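Local structure of homoserine dehydrogenase (Thermoplasma acidophilum, 3ING) at residues K3-I8 with N315-L320; S153-S158 with V222-G227. The protein probably catalyses the NADPH-dependent reduction of aspartate semialdehyde to homoserine, a step on the way to threonine and methionine. All blocks are in the same frame, centred on the assembly; numbering follows the deposited sequence.

In the fold
Contact 2 is nested inside the long loop of chain closed by contact 1, and their centres lie 21 Å apart. Contact 1 seats the C-terminal helix 306-321 on the nucleotide-binding sheet, with the I317 side chain about 13 Å from the bound NADPH; contact 2 pairs two helices of the second domain, where the L155 side chain is about 9 Å from the sodium ion. The two meet where L319 CD1 packs on Y157 CE2 at 4.0 Å. R140 also joins them, reaching both segment 315-320 and segment 153-158. Both contacts also touch the second subunit, so they lie near the dimer interface.

Contact 1 (K3-I8 with N315-L320); sequences KEIRII and NDILLL
No ring or other flat side chain takes part where I5 and I7 meet I317; the one planar group touched is the I317 peptide, whose carbonyl O has the terminal methyl CD1 of I5 at 3.9 Å. The rest is purely aliphatic, and I317 serves both partners with different branches. Its CG2, held anti to the backbone N, lies 3.9 Å from CG2 of I5, and these two side chains meet at a slant. Its other arm runs out through CG1 with chi1 at -66°, bringing CD1 to 3.8 Å from CD1 of I7; here the side chains meet at about a right angle, methyl to methyl. I7 reaches that point by an extended arm whose CG1 sits between its own backbone N and carbonyl carbon, with chi1 of 85° rather than the usual 60°. All three isoleucines are buried, and no hydrogen bond spans the contact.

I5 and I7 share one side of strand 4-10. R6, between them, forms a salt bridge with D84, while I8 packs on L78 and A83. The helix extends its hold over neighbouring strands: I317 also touches V87, L318 touches I35, and L320 rests on V114. On D316 the two carboxylate oxygens are taken by R140 and the backbone N of E142. The C-terminal helix thus returns to cover one face of a Rossmann-type sheet beside its first strand, the strand that leads into the glycine-rich G11-G13-G16 turn of the NADPH site.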
loop_
_atom_site.group_PDB
_atom_site.type_symbol
_atom_site.label_atom_id
_atom_site.label_comp_id
_atom_site.label_asym_id
_atom_site.label_seq_id
_atom_site.Cartn_x
_atom_site.Cartn_y
_atom_site.Cartn_z
ATOM N N LYS A 3 7.343 -23.026 4.571
ATOM C CA LYS A 3 6.860 -23.617 5.852
ATOM C C LYS A 3 7.339 -22.818 7.076
ATOM O O LYS A 3 6.557 -22.604 8.003
ATOM C CB LYS A 3 7.311 -25.084 5.985
ATOM N N GLU A 4 8.593 -22.361 7.083
ATOM C CA GLU A 4 9.160 -21.779 8.289
ATOM C C GLU A 4 10.297 -20.794 8.035
ATOM O O GLU A 4 11.173 -21.046 7.202
ATOM C CB GLU A 4 9.701 -22.923 9.127
ATOM C CG GLU A 4 10.047 -22.564 10.547
ATOM C CD GLU A 4 10.938 -23.617 11.209
ATOM O OE1 GLU A 4 12.054 -23.908 10.681
ATOM O OE2 GLU A 4 10.526 -24.126 12.277
ATOM N N ILE A 5 10.309 -19.679 8.754
ATOM C CA ILE A 5 11.441 -18.744 8.648
ATOM C C ILE A 5 12.037 -18.597 10.032
ATOM O O ILE A 5 11.322 -18.431 11.019
ATOM C CB ILE A 5 11.084 -17.378 7.949
ATOM C CG1 ILE A 5 12.387 -16.595 7.663
ATOM C CG2 ILE A 5 10.137 -16.563 8.764
ATOM C CD1 ILE A 5 12.248 -15.295 6.829
ATOM N N ARG A 6 13.358 -18.704 10.098
ATOM C CA ARG A 6 14.072 -18.635 11.348
ATOM C C ARG A 6 14.667 -17.244 11.483
ATOM O O ARG A 6 15.371 -16.783 10.567
ATOM C CB ARG A 6 15.173 -19.662 11.367
ATOM C CG ARG A 6 14.685 -21.153 11.295
ATOM C CD ARG A 6 15.813 -22.084 10.891
ATOM N NE ARG A 6 16.353 -21.695 9.582
ATOM C CZ ARG A 6 17.442 -22.221 9.014
ATOM N NH1 ARG A 6 18.127 -23.197 9.610
ATOM N NH2 ARG A 6 17.844 -21.774 7.834
ATOM N N ILE A 7 14.375 -16.572 12.603
ATOM C CA ILE A 7 14.893 -15.214 12.814
ATOM C C ILE A 7 15.679 -15.075 14.118
ATOM O O ILE A 7 15.564 -15.890 15.078
ATOM C CB ILE A 7 13.773 -14.126 12.746
ATOM C CG1 ILE A 7 13.071 -13.974 14.127
ATOM C CG2 ILE A 7 12.825 -14.429 11.570
ATOM C CD1 ILE A 7 12.037 -12.950 14.187
ATOM N N ILE A 8 16.521 -14.050 14.110
ATOM C CA ILE A 8 17.243 -13.615 15.282
ATOM C C ILE A 8 16.769 -12.195 15.534
ATOM O O ILE A 8 16.753 -11.372 14.615
ATOM C CB ILE A 8 18.769 -13.641 15.068
ATOM C CG1 ILE A 8 19.288 -15.100 15.076
ATOM C CG2 ILE A 8 19.439 -12.836 16.147
ATOM C CD1 ILE A 8 20.702 -15.270 14.447
ATOM N N ASN A 315 5.572 -7.642 8.827
ATOM C CA ASN A 315 5.249 -7.634 7.391
ATOM C C ASN A 315 6.527 -7.797 6.576
ATOM O O ASN A 315 6.575 -8.593 5.641
ATOM C CB ASN A 315 4.521 -6.362 6.966
ATOM C CG ASN A 315 3.983 -6.472 5.571
ATOM O OD1 ASN A 315 4.539 -5.900 4.603
ATOM N ND2 ASN A 315 2.957 -7.293 5.427
ATOM N N ASP A 316 7.589 -7.076 6.959
ATOM C CA ASP A 316 8.878 -7.208 6.282
ATOM C C ASP A 316 9.406 -8.641 6.373
ATOM O O ASP A 316 9.930 -9.174 5.383
ATOM C CB ASP A 316 9.925 -6.235 6.819
ATOM C CG ASP A 316 9.857 -4.841 6.178
ATOM O OD1 ASP A 316 9.238 -4.664 5.094
ATOM O OD2 ASP A 316 10.513 -3.935 6.750
ATOM N N ILE A 317 9.301 -9.256 7.552
ATOM C CA ILE A 317 9.727 -10.668 7.725
ATOM C C ILE A 317 8.983 -11.604 6.747
ATOM O O ILE A 317 9.582 -12.492 6.097
ATOM C CB ILE A 317 9.513 -11.145 9.192
ATOM C CG1 ILE A 317 10.436 -10.371 10.155
ATOM C CG2 ILE A 317 9.731 -12.680 9.307
ATOM C CD1 ILE A 317 10.227 -10.714 11.668
ATOM N N LEU A 318 7.678 -11.374 6.618
ATOM C CA LEU A 318 6.844 -12.212 5.768
ATOM C C LEU A 318 7.132 -11.929 4.298
ATOM O O LEU A 318 7.200 -12.864 3.483
ATOM C CB LEU A 318 5.369 -12.003 6.116
ATOM C CG LEU A 318 5.031 -12.494 7.519
ATOM C CD1 LEU A 318 3.563 -12.214 7.886
ATOM C CD2 LEU A 318 5.343 -14.004 7.634
ATOM N N LEU A 319 7.387 -10.673 3.947
ATOM C CA LEU A 319 7.775 -10.381 2.546
ATOM C C LEU A 319 9.081 -11.096 2.197
ATOM O O LEU A 319 9.218 -11.645 1.103
ATOM C CB LEU A 319 7.912 -8.878 2.291
ATOM C CG LEU A 319 6.605 -8.052 2.229
ATOM C CD1 LEU A 319 6.876 -6.538 2.233
ATOM C CD2 LEU A 319 5.859 -8.495 0.942
ATOM N N LEU A 320 10.030 -11.116 3.129
ATOM C CA LEU A 320 11.308 -11.773 2.857
ATOM C C LEU A 320 11.212 -13.298 2.863
ATOM O O LEU A 320 12.042 -13.970 2.273
ATOM C CB LEU A 320 12.384 -11.295 3.810
ATOM C CG LEU A 320 12.980 -9.942 3.466
ATOM C CD1 LEU A 320 13.808 -9.373 4.639
ATOM C CD2 LEU A 320 13.862 -10.067 2.239
#

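Contact 2 (S153-S158 with V222-G227); sequences SVLDYS and VNHIFG. With EDO (1,2-ethanediol), chain G; EDO (1,2-ethanediol), chain I.
D156 and H224 face each other too far apart for a direct hydrogen bond, and a single water joins them, donating to D156 OD1 at 2.7 Å and lying 2.8 Å from H224 NE2. In helices 152-157 and 212-226, the local axes of 153-157 and 222-226 run nearly parallel, 14° apart and 11.8 Å at closest approach. Both helices pack on the antiparallel sheet of the homoserine dehydrogenase domain, L155 and I225 sharing V164 of its central strand.

The imidazole reaches across because CG of H224 is anti to its backbone N (chi1 -175°). D156 OD1 lies at the ring edge, in plane, 3.6 Å from H224 CE1. The ring's far nitrogen, ND1, is hydrogen-bonded to the Y141 hydroxyl, so both nitrogens have partners and the ring is fixed in rotation. Beside this polar bridge L155 CD1 touches two residues from one side, 3.9 Å from H224 CD2 and 4.0 Å from I225 CG1.

R140 forms a salt bridge with D156 OD2 and probably offsets its charge. An ethanediol, presumably from the crystallisation liquor, grips the same carboxylate with both hydroxyls: O2 donates to D156 OD1 at 2.8 Å and O1 to D156 OD2 at 2.6 Å.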
loop_
_atom_site.group_PDB
_atom_site.type_symbol
_atom_site.label_atom_id
_atom_site.label_comp_id
_atom_site.label_asym_id
_atom_site.label_seq_id
_atom_site.Cartn_x
_atom_site.Cartn_y
_atom_site.Cartn_z
ATOM N N SER A 153 6.489 -0.728 1.427
ATOM C CA SER A 153 5.758 -1.840 0.801
ATOM C C SER A 153 4.830 -1.292 -0.311
ATOM O O SER A 153 4.576 -1.961 -1.331
ATOM C CB SER A 153 4.972 -2.599 1.859
ATOM O OG SER A 153 4.057 -1.812 2.632
ATOM N N VAL A 154 4.323 -0.071 -0.087
ATOM C CA VAL A 154 3.470 0.634 -1.085
ATOM C C VAL A 154 4.310 1.030 -2.298
ATOM O O VAL A 154 3.929 0.838 -3.470
ATOM C CB VAL A 154 2.821 1.856 -0.452
ATOM C CG1 VAL A 154 2.112 2.750 -1.497
ATOM C CG2 VAL A 154 1.860 1.405 0.686
ATOM N N LEU A 155 5.464 1.605 -2.006
ATOM C CA LEU A 155 6.390 2.033 -3.063
ATOM C C LEU A 155 6.907 0.824 -3.818
ATOM O O LEU A 155 7.059 0.897 -5.039
ATOM C CB LEU A 155 7.544 2.858 -2.487
ATOM C CG LEU A 155 7.263 4.240 -1.893
ATOM C CD1 LEU A 155 8.488 4.794 -1.281
ATOM C CD2 LEU A 155 6.744 5.184 -2.938
ATOM N N ASP A 156 7.134 -0.304 -3.131
ATOM C CA ASP A 156 7.643 -1.514 -3.794
ATOM C C ASP A 156 6.591 -2.297 -4.591
ATOM O O ASP A 156 6.904 -2.896 -5.592
ATOM C CB ASP A 156 8.243 -2.509 -2.777
ATOM C CG ASP A 156 9.585 -2.058 -2.202
ATOM O OD1 ASP A 156 10.186 -1.157 -2.790
ATOM O OD2 ASP A 156 10.030 -2.623 -1.168
ATOM N N TYR A 157 5.357 -2.370 -4.108
ATOM C CA TYR A 157 4.392 -3.276 -4.735
ATOM C C TYR A 157 3.070 -2.697 -5.206
ATOM O O TYR A 157 2.270 -3.441 -5.782
ATOM C CB TYR A 157 4.080 -4.418 -3.742
ATOM C CG TYR A 157 5.319 -5.137 -3.292
ATOM C CD1 TYR A 157 6.016 -5.967 -4.170
ATOM C CD2 TYR A 157 5.843 -4.944 -2.025
ATOM C CE1 TYR A 157 7.169 -6.584 -3.780
ATOM C CE2 TYR A 157 6.997 -5.556 -1.640
ATOM C CZ TYR A 157 7.640 -6.397 -2.508
ATOM O OH TYR A 157 8.812 -7.044 -2.137
ATOM N N SER A 158 2.817 -1.414 -4.944
ATOM C CA SER A 158 1.541 -0.790 -5.308
ATOM C C SER A 158 1.628 0.230 -6.443
ATOM O O SER A 158 0.624 0.492 -7.088
ATOM C CB SER A 158 0.919 -0.100 -4.099
ATOM O OG SER A 158 0.466 -1.025 -3.115
ATOM N N VAL A 222 14.913 9.712 0.617
ATOM C CA VAL A 222 15.547 10.233 -0.600
ATOM C C VAL A 222 16.388 9.136 -1.256
ATOM O O VAL A 222 16.329 8.956 -2.464
ATOM C CB VAL A 222 16.349 11.545 -0.361
ATOM C CG1 VAL A 222 17.703 11.285 0.402
ATOM C CG2 VAL A 222 16.584 12.298 -1.727
ATOM N N ASN A 223 17.144 8.358 -0.471
ATOM C CA ASN A 223 17.976 7.267 -1.055
ATOM C C ASN A 223 17.108 6.154 -1.658
ATOM O O ASN A 223 17.384 5.646 -2.732
ATOM C CB ASN A 223 18.945 6.671 -0.019
ATOM C CG ASN A 223 19.997 7.647 0.436
ATOM O OD1 ASN A 223 20.211 8.694 -0.186
ATOM N ND2 ASN A 223 20.733 7.263 1.480
ATOM N N HIS A 224 16.058 5.757 -0.951
ATOM C CA HIS A 224 15.126 4.795 -1.506
ATOM C C HIS A 224 14.458 5.267 -2.824
ATOM O O HIS A 224 14.445 4.558 -3.791
ATOM C CB HIS A 224 13.994 4.501 -0.541
ATOM C CG HIS A 224 13.082 3.428 -1.030
ATOM N ND1 HIS A 224 13.190 2.120 -0.608
ATOM C CD2 HIS A 224 12.077 3.446 -1.935
ATOM C CE1 HIS A 224 12.277 1.383 -1.217
ATOM N NE2 HIS A 224 11.598 2.158 -2.035
ATOM N N ILE A 225 13.872 6.453 -2.826
ATOM C CA ILE A 225 13.086 6.895 -3.943
ATOM C C ILE A 225 13.971 7.314 -5.094
ATOM O O ILE A 225 13.674 6.931 -6.246
ATOM C CB ILE A 225 12.171 8.039 -3.557
ATOM C CG1 ILE A 225 11.175 7.544 -2.498
ATOM C CG2 ILE A 225 11.465 8.608 -4.811
ATOM C CD1 ILE A 225 10.355 8.627 -1.809
ATOM N N PHE A 226 15.024 8.107 -4.824
ATOM C CA PHE A 226 15.822 8.636 -5.935
ATOM C C PHE A 226 17.153 7.952 -6.193
ATOM O O PHE A 226 17.882 8.335 -7.098
ATOM C CB PHE A 226 15.985 10.143 -5.761
ATOM C CG PHE A 226 14.669 10.884 -5.868
ATOM C CD1 PHE A 226 14.023 10.977 -7.082
ATOM C CD2 PHE A 226 14.066 11.429 -4.753
ATOM C CE1 PHE A 226 12.806 11.629 -7.189
ATOM C CE2 PHE A 226 12.849 12.092 -4.862
ATOM C CZ PHE A 226 12.230 12.184 -6.082
ATOM N N GLY A 227 17.462 6.910 -5.438
ATOM C CA GLY A 227 18.651 6.136 -5.727
ATOM C C GLY A 227 19.955 6.803 -5.357
ATOM O O GLY A 227 21.005 6.454 -5.888
HETATM C C1 EDO G . 13.243 -2.460 0.097
HETATM O O1 EDO G . 12.031 -1.726 0.255
HETATM C C2 EDO G . 13.831 -2.221 -1.302
HETATM O O2 EDO G . 12.848 -1.969 -2.341
HETATM C C1 EDO I . 11.556 7.314 -9.184
HETATM O O1 EDO I . 11.811 8.726 -8.952
HETATM C C2 EDO I . 10.601 6.656 -8.178
HETATM O O2 EDO I . 11.203 5.738 -7.194
HETATM O O HOH W 1 10.269 1.094 -4.282
#